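Local coordinates for protein C-type lectin domain family 4, member b1 (Mus musculus, PDB 6LKR) that probably binds pathogen-derived phosphoglycolipids as a calcium-dependent C-type lectin receptor of innate immunity, through its carbohydrate-recognition domain, at residues 42-47 with 78-83; 88-93 with 114-119. All blocks are in the same frame, centred on the assembly; numbering follows the deposited sequence. Where two conformers were deposited one is given.

Interactions 1 and 2 follow one another along the chain inside a single C-type lectin domain, and their centres lie about 14 Å apart. They meet through two indoles: W78 CH2 of interaction 1 is 3.7 Å from W116 CH2 of interaction 2. I45 fills in beside them, its CB 3.9 Å from W116 CZ2, and H46 O approaches V88 CG1 at 3.2 Å, so the packing is continuous from one contact to the other. Only interaction 2 reaches the metal directly, through N117 and D118; the side chain of W78 in interaction 1 is about 12 Å from that of D118 between nearest atoms. At its H46, T82 and P83 end, interaction 1 meets the second subunit.

Interaction 1: residues 42-47 with 78-83; sequences LVVIHS and WVDQTP
Polar contact between residues 42-47 and 78-83 centres on H46 and T82. H46 NE2 donates to T82 OG1 over 2.7 Å, with the acceptor in the imidazole plane and an N-H...O angle of 147°. T82 OG1 in turn donates to D80 OD1 at 2.5 Å, giving a chain of hydrogen bonds from imidazole through hydroxyl to carboxylate. D80 OD1 also accepts from T82 N, from above the carboxylate plane, which closes an Asx turn. Two donors thus grip one carboxylate oxygen, and the nearby negative charge could polarise the H46 ring.

Aromatic contact is carried by W78. The imidazole turns its edge to the five-membered ring of the indole, the two planes at 70°. On the same indole face V44 CG1 makes a CH-pi contact, 4.0 Å from the centroid of the five-membered ring; CG1 is anti to the backbone N (chi1 170°), which sets it against the indole. I45 N lies over the rim of that face, 3.4 Å from W78 CH2.

Apolar packing continues at V79, whose CG2 is 3.9 Å from V44 CG2. Outside the pair, P83 O accepts from N29 of the second subunit. A type I turn, closed by Q81 N to W78 O, follows strand 76-78; the buried W78, V44 and I45 beside it belong to the hydrophobic core of the C-type lectin fold.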
loop_
_atom_site.group_PDB
_atom_site.type_symbol
_atom_site.label_atom_id
_atom_site.label_comp_id
_atom_site.label_asym_id
_atom_site.label_seq_id
_atom_site.Cartn_x
_atom_site.Cartn_y
_atom_site.Cartn_z
ATOM N N LEU A 42 3.381 -3.077 -11.995
ATOM C CA LEU A 42 4.226 -1.871 -12.152
ATOM C C LEU A 42 4.413 -1.296 -10.747
ATOM O O LEU A 42 3.477 -1.413 -9.926
ATOM C CB LEU A 42 3.547 -0.859 -13.076
ATOM C CG LEU A 42 3.597 -1.178 -14.568
ATOM C CD1 LEU A 42 2.741 -0.184 -15.336
ATOM C CD2 LEU A 42 5.033 -1.163 -15.086
ATOM N N VAL A 43 5.585 -0.738 -10.472
ATOM C CA VAL A 43 5.988 -0.294 -9.112
ATOM C C VAL A 43 4.935 0.667 -8.559
ATOM O O VAL A 43 4.410 1.534 -9.308
ATOM C CB VAL A 43 7.391 0.333 -9.055
ATOM C CG1 VAL A 43 8.457 -0.733 -9.168
ATOM C CG2 VAL A 43 7.590 1.440 -10.078
ATOM N N VAL A 44 4.659 0.492 -7.276
ATOM C CA VAL A 44 3.707 1.297 -6.472
ATOM C C VAL A 44 4.555 2.007 -5.416
ATOM O O VAL A 44 5.069 1.321 -4.506
ATOM C CB VAL A 44 2.629 0.384 -5.868
ATOM C CG1 VAL A 44 1.771 1.114 -4.851
ATOM C CG2 VAL A 44 1.773 -0.254 -6.956
ATOM N N ILE A 45 4.775 3.309 -5.586
ATOM C CA ILE A 45 5.852 4.053 -4.866
ATOM C C ILE A 45 5.201 4.852 -3.740
ATOM O O ILE A 45 4.657 5.930 -4.021
ATOM C CB ILE A 45 6.671 4.932 -5.829
ATOM C CG1 ILE A 45 7.117 4.127 -7.050
ATOM C CG2 ILE A 45 7.851 5.563 -5.094
ATOM C CD1 ILE A 45 7.976 4.888 -8.035
ATOM N N HIS A 46 5.263 4.332 -2.511
ATOM C CA HIS A 46 4.529 4.896 -1.349
ATOM C C HIS A 46 5.391 5.851 -0.522
ATOM O O HIS A 46 4.790 6.602 0.267
ATOM C CB HIS A 46 3.943 3.773 -0.492
ATOM C CG HIS A 46 2.648 3.281 -1.046
ATOM N ND1 HIS A 46 1.650 4.155 -1.449
ATOM C CD2 HIS A 46 2.183 2.037 -1.284
ATOM C CE1 HIS A 46 0.631 3.456 -1.916
ATOM N NE2 HIS A 46 0.932 2.160 -1.826
ATOM N N SER A 47 6.719 5.840 -0.689
ATOM C CA SER A 47 7.663 6.516 0.241
ATOM C C SER A 47 8.891 7.040 -0.500
ATOM O O SER A 47 9.202 6.520 -1.587
ATOM C CB SER A 47 8.096 5.585 1.344
ATOM O OG SER A 47 8.959 4.579 0.834
ATOM N N TRP A 78 -2.981 3.827 -7.814
ATOM C CA TRP A 78 -1.921 2.794 -7.919
ATOM C C TRP A 78 -2.539 1.520 -8.494
ATOM O O TRP A 78 -3.712 1.250 -8.195
ATOM C CB TRP A 78 -1.271 2.543 -6.557
ATOM C CG TRP A 78 -0.493 3.714 -6.053
ATOM C CD1 TRP A 78 -0.793 4.508 -4.984
ATOM C CD2 TRP A 78 0.718 4.242 -6.621
ATOM N NE1 TRP A 78 0.161 5.481 -4.836
ATOM C CE2 TRP A 78 1.097 5.347 -5.829
ATOM C CE3 TRP A 78 1.526 3.879 -7.706
ATOM C CZ2 TRP A 78 2.233 6.104 -6.108
ATOM C CZ3 TRP A 78 2.651 4.625 -7.977
ATOM C CH2 TRP A 78 2.993 5.727 -7.192
ATOM N N VAL A 79 -1.768 0.744 -9.256
ATOM C CA VAL A 79 -2.284 -0.483 -9.932
ATOM C C VAL A 79 -2.694 -1.542 -8.899
ATOM O O VAL A 79 -3.472 -2.417 -9.276
ATOM C CB VAL A 79 -1.280 -1.057 -10.945
ATOM C CG1 VAL A 79 -1.206 -0.182 -12.184
ATOM C CG2 VAL A 79 0.100 -1.280 -10.340
ATOM N N ASP A 80 -2.214 -1.484 -7.652
ATOM C CA ASP A 80 -2.638 -2.442 -6.592
ATOM C C ASP A 80 -3.788 -1.837 -5.780
ATOM O O ASP A 80 -4.182 -2.454 -4.772
ATOM C CB ASP A 80 -1.455 -2.862 -5.716
ATOM C CG ASP A 80 -0.922 -1.756 -4.833
ATOM O OD1 ASP A 80 -1.451 -0.617 -4.921
ATOM O OD2 ASP A 80 0.021 -2.041 -4.074
ATOM N N GLN A 81 -4.252 -0.648 -6.178
ATOM C CA GLN A 81 -5.434 0.065 -5.627
ATOM C C GLN A 81 -5.165 0.605 -4.218
ATOM O O GLN A 81 -6.133 1.081 -3.599
ATOM C CB GLN A 81 -6.650 -0.860 -5.590
ATOM C CG GLN A 81 -6.947 -1.550 -6.910
ATOM C CD GLN A 81 -8.080 -2.527 -6.731
ATOM O OE1 GLN A 81 -7.889 -3.655 -6.268
ATOM N NE2 GLN A 81 -9.277 -2.081 -7.067
ATOM N N THR A 82 -3.917 0.585 -3.728
ATOM C CA THR A 82 -3.576 1.099 -2.379
ATOM C C THR A 82 -3.683 2.621 -2.424
ATOM O O THR A 82 -3.548 3.218 -3.492
ATOM C CB THR A 82 -2.211 0.587 -1.902
ATOM O OG1 THR A 82 -1.223 0.899 -2.888
ATOM C CG2 THR A 82 -2.231 -0.901 -1.625
ATOM N N PRO A 83 -3.960 3.298 -1.288
ATOM C CA PRO A 83 -4.220 4.737 -1.304
ATOM C C PRO A 83 -3.100 5.585 -1.922
ATOM O O PRO A 83 -1.931 5.388 -1.626
ATOM C CB PRO A 83 -4.377 5.107 0.176
ATOM C CG PRO A 83 -4.804 3.817 0.833
ATOM C CD PRO A 83 -4.085 2.725 0.062
#

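Interaction 2: residues 88-93 with 114-119; sequences VTFWHN and WGWNDI. With CA (calcium ion), chain D.
W91 and W116 form a single beta bridge, with W116 N donating to F90 O and H92 N to W116 O; the touching chain directions differ by 92°, so the loop crosses strand 113-119 and departs after this one bridge. The H92 N to W116 O bond is 2.9 Å long and nearly straight, at 171°.

W116 uses its face for F90 and its edge for W91, the three forming an aromatic cluster. F90 directs its edge at the indole face in an offset T-shaped pair, CD2 being 3.6 Å from W116 CZ2, while F90 CB sits over the five-membered ring. W116 CE3 stands 3.8 Å above the W91 plane, over its centre, with the planes at 80°. Outside the cluster, W116 NE1 is hydrogen-bonded to Q51 OE1.

H92 lays its ring over G115 CA, 3.4 Å from the ring centroid, a close approach allowed by the glycine; H92 NE2 is hydrogen-bonded to Y107 O. D118 binds calcium through OD1 (2.3 Å) and its carbonyl O, its OD2 paired with R74. N117 is also a ligand, with E95, S97 and E101. W116-N117-D118 is the WND motif of C-type lectin domains: the tryptophan packs inward, the next two residues bind the metal.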
loop_
_atom_site.group_PDB
_atom_site.type_symbol
_atom_site.label_atom_id
_atom_site.label_comp_id
_atom_site.label_asym_id
_atom_site.label_seq_id
_atom_site.Cartn_x
_atom_site.Cartn_y
_atom_site.Cartn_z
ATOM N N VAL A 88 2.994 12.617 -0.373
ATOM C CA VAL A 88 4.182 11.719 -0.477
ATOM C C VAL A 88 4.383 11.323 -1.946
ATOM O O VAL A 88 4.405 10.119 -2.228
ATOM C CB VAL A 88 4.036 10.483 0.435
ATOM C CG1 VAL A 88 5.366 9.776 0.621
ATOM C CG2 VAL A 88 3.438 10.835 1.789
ATOM N N THR A 89 4.535 12.304 -2.845
ATOM C CA THR A 89 4.707 12.096 -4.308
ATOM C C THR A 89 6.030 12.707 -4.762
ATOM O O THR A 89 6.635 13.464 -3.974
ATOM C CB THR A 89 3.524 12.672 -5.092
ATOM O OG1 THR A 89 3.379 14.053 -4.752
ATOM C CG2 THR A 89 2.240 11.928 -4.810
ATOM N N PHE A 90 6.461 12.393 -5.987
ATOM C CA PHE A 90 7.805 12.741 -6.511
ATOM C C PHE A 90 7.674 13.318 -7.922
ATOM O O PHE A 90 8.560 13.095 -8.760
ATOM C CB PHE A 90 8.715 11.516 -6.369
ATOM C CG PHE A 90 8.735 11.048 -4.940
ATOM C CD1 PHE A 90 9.502 11.713 -3.993
ATOM C CD2 PHE A 90 7.895 10.033 -4.514
ATOM C CE1 PHE A 90 9.464 11.335 -2.658
ATOM C CE2 PHE A 90 7.859 9.655 -3.181
ATOM C CZ PHE A 90 8.638 10.312 -2.255
ATOM N N TRP A 91 6.600 14.074 -8.166
ATOM C CA TRP A 91 6.377 14.745 -9.470
ATOM C C TRP A 91 7.540 15.703 -9.729
ATOM O O TRP A 91 7.905 16.419 -8.788
ATOM C CB TRP A 91 5.060 15.515 -9.483
ATOM C CG TRP A 91 3.849 14.665 -9.291
ATOM C CD1 TRP A 91 3.094 14.549 -8.161
ATOM C CD2 TRP A 91 3.236 13.821 -10.275
ATOM N NE1 TRP A 91 2.051 13.693 -8.373
ATOM C CE2 TRP A 91 2.117 13.223 -9.658
ATOM C CE3 TRP A 91 3.530 13.508 -11.608
ATOM C CZ2 TRP A 91 1.275 12.354 -10.347
ATOM C CZ3 TRP A 91 2.701 12.637 -12.284
ATOM C CH2 TRP A 91 1.594 12.071 -11.657
ATOM N N HIS A 92 8.054 15.746 -10.960
ATOM C CA HIS A 92 8.986 16.809 -11.413
ATOM C C HIS A 92 8.268 18.158 -11.361
ATOM O O HIS A 92 7.032 18.187 -11.460
ATOM C CB HIS A 92 9.494 16.568 -12.832
ATOM C CG HIS A 92 10.667 15.657 -12.907
ATOM N ND1 HIS A 92 11.842 15.921 -12.235
ATOM C CD2 HIS A 92 10.849 14.497 -13.572
ATOM C CE1 HIS A 92 12.706 14.959 -12.488
ATOM N NE2 HIS A 92 12.122 14.071 -13.303
ATOM N N ASN A 93 9.033 19.238 -11.244
ATOM C CA ASN A 93 8.488 20.618 -11.309
ATOM C C ASN A 93 7.710 20.766 -12.627
ATOM O O ASN A 93 8.231 20.350 -13.673
ATOM C CB ASN A 93 9.601 21.650 -11.116
ATOM C CG ASN A 93 10.179 21.613 -9.717
ATOM O OD1 ASN A 93 9.494 21.240 -8.765
ATOM N ND2 ASN A 93 11.435 21.999 -9.577
ATOM N N TRP A 114 15.743 12.357 -10.171
ATOM C CA TRP A 114 14.594 11.531 -10.610
ATOM C C TRP A 114 13.288 12.205 -10.197
ATOM O O TRP A 114 13.241 12.857 -9.132
ATOM C CB TRP A 114 14.702 10.124 -10.034
ATOM C CG TRP A 114 15.827 9.334 -10.614
ATOM C CD1 TRP A 114 17.083 9.186 -10.100
ATOM C CD2 TRP A 114 15.783 8.545 -11.815
ATOM N NE1 TRP A 114 17.820 8.354 -10.897
ATOM C CE2 TRP A 114 17.051 7.944 -11.955
ATOM C CE3 TRP A 114 14.792 8.266 -12.765
ATOM C CZ2 TRP A 114 17.350 7.086 -13.013
ATOM C CZ3 TRP A 114 15.094 7.433 -13.818
ATOM C CH2 TRP A 114 16.359 6.852 -13.937
ATOM N N GLY A 115 12.258 12.030 -11.014
ATOM C CA GLY A 115 10.921 12.567 -10.735
ATOM C C GLY A 115 9.907 11.962 -11.678
ATOM O O GLY A 115 10.316 11.335 -12.682
ATOM N N TRP A 116 8.629 12.148 -11.363
ATOM C CA TRP A 116 7.509 11.588 -12.151
ATOM C C TRP A 116 7.024 12.611 -13.184
ATOM O O TRP A 116 7.061 13.829 -12.910
ATOM C CB TRP A 116 6.341 11.182 -11.261
ATOM C CG TRP A 116 6.646 10.236 -10.147
ATOM C CD1 TRP A 116 7.752 9.457 -9.948
ATOM C CD2 TRP A 116 5.764 9.976 -9.048
ATOM N NE1 TRP A 116 7.609 8.731 -8.793
ATOM C CE2 TRP A 116 6.399 9.026 -8.224
ATOM C CE3 TRP A 116 4.492 10.444 -8.702
ATOM C CZ2 TRP A 116 5.800 8.547 -7.062
ATOM C CZ3 TRP A 116 3.909 9.976 -7.547
ATOM C CH2 TRP A 116 4.553 9.036 -6.745
ATOM N N ASN A 117 6.505 12.093 -14.289
ATOM C CA ASN A 117 5.937 12.865 -15.416
ATOM C C ASN A 117 4.677 12.133 -15.868
ATOM O O ASN A 117 4.761 10.902 -16.086
ATOM C CB ASN A 117 6.971 12.988 -16.536
ATOM C CG ASN A 117 6.452 13.673 -17.781
ATOM O OD1 ASN A 117 5.634 14.588 -17.705
ATOM N ND2 ASN A 117 6.957 13.264 -18.931
ATOM N N ASP A 118 3.559 12.843 -16.010
ATOM C CA ASP A 118 2.376 12.280 -16.706
ATOM C C ASP A 118 2.702 12.268 -18.204
ATOM O O ASP A 118 3.315 13.232 -18.700
ATOM C CB ASP A 118 1.075 12.987 -16.320
ATOM C CG ASP A 118 1.019 14.465 -16.677
ATOM O OD1 ASP A 118 2.105 15.095 -16.817
ATOM O OD2 ASP A 118 -0.103 14.971 -16.799
ATOM N N ILE A 119 2.418 11.159 -18.882
ATOM C CA ILE A 119 2.614 11.029 -20.355
ATOM C C ILE A 119 1.450 10.226 -20.918
ATOM O O ILE A 119 0.709 9.622 -20.132
ATOM C CB ILE A 119 3.957 10.377 -20.735
ATOM C CG1 ILE A 119 4.067 8.938 -20.227
ATOM C CG2 ILE A 119 5.134 11.228 -20.289
ATOM C CD1 ILE A 119 5.115 8.138 -20.980
HETATM CA CA CA D . 3.518 15.597 -18.538
HETATM O O HOH W 1 5.340 17.235 -19.493
HETATM O O HOH W 2 4.462 15.390 -20.629
#